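Local coordinates for cell division control protein 13 (Saccharomyces cerevisiae, PDB 4HCE) that acts at budding yeast telomeres, its second OB-fold domain forming dimers that are required for productive Stn1 binding and efficient telomere maintenance, at residues 21-26 with 99-104. Sequence-based numbering, arbitrary orientation.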
ATOM      1  N   GLY B  21     -20.457   0.391  -3.956  1.00 24.46           N
ATOM      2  CA  GLY B  21     -20.071   1.758  -3.642  1.00 23.28           C
ATOM      3  C   GLY B  21     -19.309   2.309  -4.812  1.00 24.13           C
ATOM      4  O   GLY B  21     -19.758   2.212  -5.976  1.00 23.03           O
ATOM      5  N   LYS B  22     -18.143   2.872  -4.511  1.00 24.44           N
ATOM      6  CA  LYS B  22     -17.363   3.528  -5.535  1.00 25.93           C
ATOM      7  C   LYS B  22     -15.866   3.306  -5.394  1.00 26.92           C
ATOM      8  O   LYS B  22     -15.311   3.190  -4.278  1.00 27.49           O
ATOM      9  CB  LYS B  22     -17.733   5.038  -5.645  1.00 27.57           C
ATOM     10  CG  LYS B  22     -18.928   5.303  -6.603  1.00 29.28           C
ATOM     11  CD  LYS B  22     -18.999   6.697  -7.239  1.00 30.26           C
ATOM     12  CE  LYS B  22     -17.885   7.005  -8.216  1.00 29.68           C
ATOM     13  NZ  LYS B  22     -18.020   6.355  -9.563  1.00 29.62           N
ATOM     14  N   ILE B  23     -15.199   3.218  -6.533  1.00 28.21           N
ATOM     15  CA  ILE B  23     -13.751   3.310  -6.523  1.00 28.07           C
ATOM     16  C   ILE B  23     -13.440   4.783  -6.523  1.00 29.83           C
ATOM     17  O   ILE B  23     -13.865   5.530  -7.435  1.00 29.19           O
ATOM     18  CB  ILE B  23     -13.105   2.637  -7.732  1.00 28.07           C
ATOM     19  CG1 ILE B  23     -13.453   1.150  -7.728  1.00 26.82           C
ATOM     20  CG2 ILE B  23     -11.584   2.854  -7.712  1.00 26.74           C
ATOM     21  CD1 ILE B  23     -13.335   0.536  -9.093  1.00 28.29           C
ATOM     22  N   VAL B  24     -12.722   5.193  -5.479  1.00 28.71           N
ATOM     23  CA  VAL B  24     -12.477   6.599  -5.232  1.00 30.68           C
ATOM     24  C   VAL B  24     -11.010   6.958  -5.457  1.00 32.43           C
ATOM     25  O   VAL B  24     -10.619   8.079  -5.230  1.00 35.41           O
ATOM     26  CB  VAL B  24     -12.905   7.020  -3.808  1.00 29.34           C
ATOM     27  CG1 VAL B  24     -14.410   6.966  -3.676  1.00 29.06           C
ATOM     28  CG2 VAL B  24     -12.250   6.130  -2.756  1.00 29.32           C
ATOM     29  N   GLY B  25     -10.205   6.007  -5.904  1.00 33.95           N
ATOM     30  CA  GLY B  25      -8.802   6.296  -6.171  1.00 34.81           C
ATOM     31  C   GLY B  25      -8.001   5.075  -6.559  1.00 35.17           C
ATOM     32  O   GLY B  25      -8.425   3.928  -6.364  1.00 31.14           O
ATOM     33  N   MET B  26      -6.831   5.334  -7.125  1.00 36.24           N
ATOM     34  CA  MET B  26      -5.911   4.274  -7.451  1.00 36.59           C
ATOM     35  C   MET B  26      -4.483   4.661  -7.112  1.00 37.09           C
ATOM     36  O   MET B  26      -4.118   5.843  -7.098  1.00 35.44           O
ATOM     37  CB  MET B  26      -6.060   3.805  -8.917  1.00 38.54           C
ATOM     38  CG  MET B  26      -5.608   4.773  -9.993  1.00 40.56           C
ATOM     39  SD  MET B  26      -6.017   4.254 -11.689  1.00 39.37           S
ATOM     40  CE  MET B  26      -6.116   5.853 -12.460  1.00 39.29           C
ATOM     41  N   ASP B  99     -21.492   6.990 -11.199  1.00 33.49           N
ATOM     42  CA  ASP B  99     -21.859   5.605 -11.416  1.00 32.85           C
ATOM     43  C   ASP B  99     -21.293   4.670 -10.377  1.00 31.60           C
ATOM     44  O   ASP B  99     -20.088   4.625 -10.140  1.00 31.16           O
ATOM     45  CB  ASP B  99     -21.392   5.137 -12.783  1.00 33.84           C
ATOM     46  CG  ASP B  99     -21.928   5.989 -13.907  1.00 36.03           C
ATOM     47  OD1 ASP B  99     -21.930   7.237 -13.796  1.00 36.15           O
ATOM     48  OD2 ASP B  99     -22.340   5.388 -14.912  1.00 38.01           O
ATOM     49  N   ARG B 100     -22.183   3.880  -9.808  1.00 30.49           N
ATOM     50  CA  ARG B 100     -21.829   2.948  -8.777  1.00 31.50           C
ATOM     51  C   ARG B 100     -21.188   1.675  -9.296  1.00 31.96           C
ATOM     52  O   ARG B 100     -21.381   1.270 -10.455  1.00 30.70           O
ATOM     53  CB  ARG B 100     -23.050   2.683  -7.919  1.00 33.19           C
ATOM     54  CG  ARG B 100     -23.477   4.029  -7.357  1.00 33.05           C
ATOM     55  CD  ARG B 100     -24.434   3.890  -6.247  1.00 32.67           C
ATOM     56  NE  ARG B 100     -23.852   3.449  -4.980  1.00 31.25           N
ATOM     57  CZ  ARG B 100     -23.299   4.233  -4.070  1.00 31.20           C
ATOM     58  NH1 ARG B 100     -23.117   5.530  -4.302  1.00 30.77           N
ATOM     59  NH2 ARG B 100     -22.920   3.696  -2.915  1.00 31.86           N
ATOM     60  N   ILE B 101     -20.383   1.085  -8.423  1.00 30.93           N
ATOM     61  CA  ILE B 101     -19.572  -0.057  -8.768  1.00 30.48           C
ATOM     62  C   ILE B 101     -19.834  -1.147  -7.759  1.00 28.30           C
ATOM     63  O   ILE B 101     -20.094  -0.882  -6.586  1.00 26.86           O
ATOM     64  CB  ILE B 101     -18.062   0.323  -8.859  1.00 31.80           C
ATOM     65  CG1 ILE B 101     -17.744   0.787 -10.281  1.00 34.39           C
ATOM     66  CG2 ILE B 101     -17.150  -0.872  -8.646  1.00 29.53           C
ATOM     67  CD1 ILE B 101     -17.747   2.274 -10.470  1.00 35.43           C
ATOM     68  N   SER B 102     -19.785  -2.378  -8.242  1.00 28.24           N
ATOM     69  CA  SER B 102     -19.918  -3.521  -7.397  1.00 29.09           C
ATOM     70  C   SER B 102     -18.720  -4.440  -7.619  1.00 28.85           C
ATOM     71  O   SER B 102     -18.365  -4.734  -8.774  1.00 30.39           O
ATOM     72  CB  SER B 102     -21.223  -4.241  -7.730  1.00 30.66           C
ATOM     73  OG  SER B 102     -21.400  -5.311  -6.818  1.00 35.30           O
ATOM     74  N   VAL B 103     -18.110  -4.906  -6.532  1.00 27.04           N
ATOM     75  CA  VAL B 103     -16.917  -5.750  -6.629  1.00 27.17           C
ATOM     76  C   VAL B 103     -17.050  -6.986  -5.734  1.00 29.40           C
ATOM     77  O   VAL B 103     -17.716  -6.963  -4.685  1.00 30.04           O
ATOM     78  CB  VAL B 103     -15.611  -4.980  -6.257  1.00 27.45           C
ATOM     79  CG1 VAL B 103     -15.350  -3.817  -7.204  1.00 26.60           C
ATOM     80  CG2 VAL B 103     -15.655  -4.476  -4.824  1.00 26.48           C
ATOM     81  N   GLU B 104     -16.430  -8.076  -6.150  1.00 29.57           N
ATOM     82  CA  GLU B 104     -16.189  -9.161  -5.230  1.00 29.89           C
ATOM     83  C   GLU B 104     -14.713  -9.158  -4.977  1.00 28.35           C
ATOM     84  O   GLU B 104     -13.928  -9.117  -5.912  1.00 30.02           O
ATOM     85  CB  GLU B 104     -16.643 -10.504  -5.779  1.00 31.69           C
ATOM     86  CG  GLU B 104     -18.108 -10.745  -5.519  1.00 36.87           C
ATOM     87  CD  GLU B 104     -18.610 -12.031  -6.117  1.00 40.99           C
ATOM     88  OE1 GLU B 104     -19.847 -12.241  -6.058  1.00 43.76           O
ATOM     89  OE2 GLU B 104     -17.777 -12.817  -6.640  1.00 41.13           O
TER
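G21 and I101 face each other as an antiparallel hydrogen-bonded pair, the point where strand 16-27, as it turns a corner, meets the start of strand 101-110. Two backbone bonds close the pair: G21 N donates to I101 O at 2.9 Å, and I101 N donates to G21 O at 2.8 Å. These are the first and fourth strands of the OB fold in chain order, and beyond G21 the first leaves its partner, so that K22 bonds through its backbone to T47 on strand 42-47 instead.

A side-chain-to-backbone bond extends the junction past the ladder. In the K22 side chain chi3 (67°) turns CE and chi4 (76°) then turns the ammonium, so that K22 NZ meets D99 O at 2.8 Å, approaching 30° out of the carbonyl plane. The same ammonium also donates to L94 O and K97 O, so three main-chain carbonyls share one buried charge. An alanine here would probably leave all three carbonyls without this donor and the segment leading into strand 101-110 less firmly held to the first strand.

Apolar and face contacts complete the join. I23 CD1 meets I101 CG2 at 4.1 Å, the two side chains crossing at a slant, and both also touch I128 on strand 120-129. Beside G21, the R100 guanidinium has G21 C over one face, toward its rim, with R100 NH2 3.5 Å from G21 CA, while NE forms a salt bridge with E20.

The chemistry thus implies that at this corner the two ladder bonds of G21 and I101 are supplemented by a lysine whose charge is probably stabilised by carbonyl dipoles, the D99 carboxylate not being in contact with it.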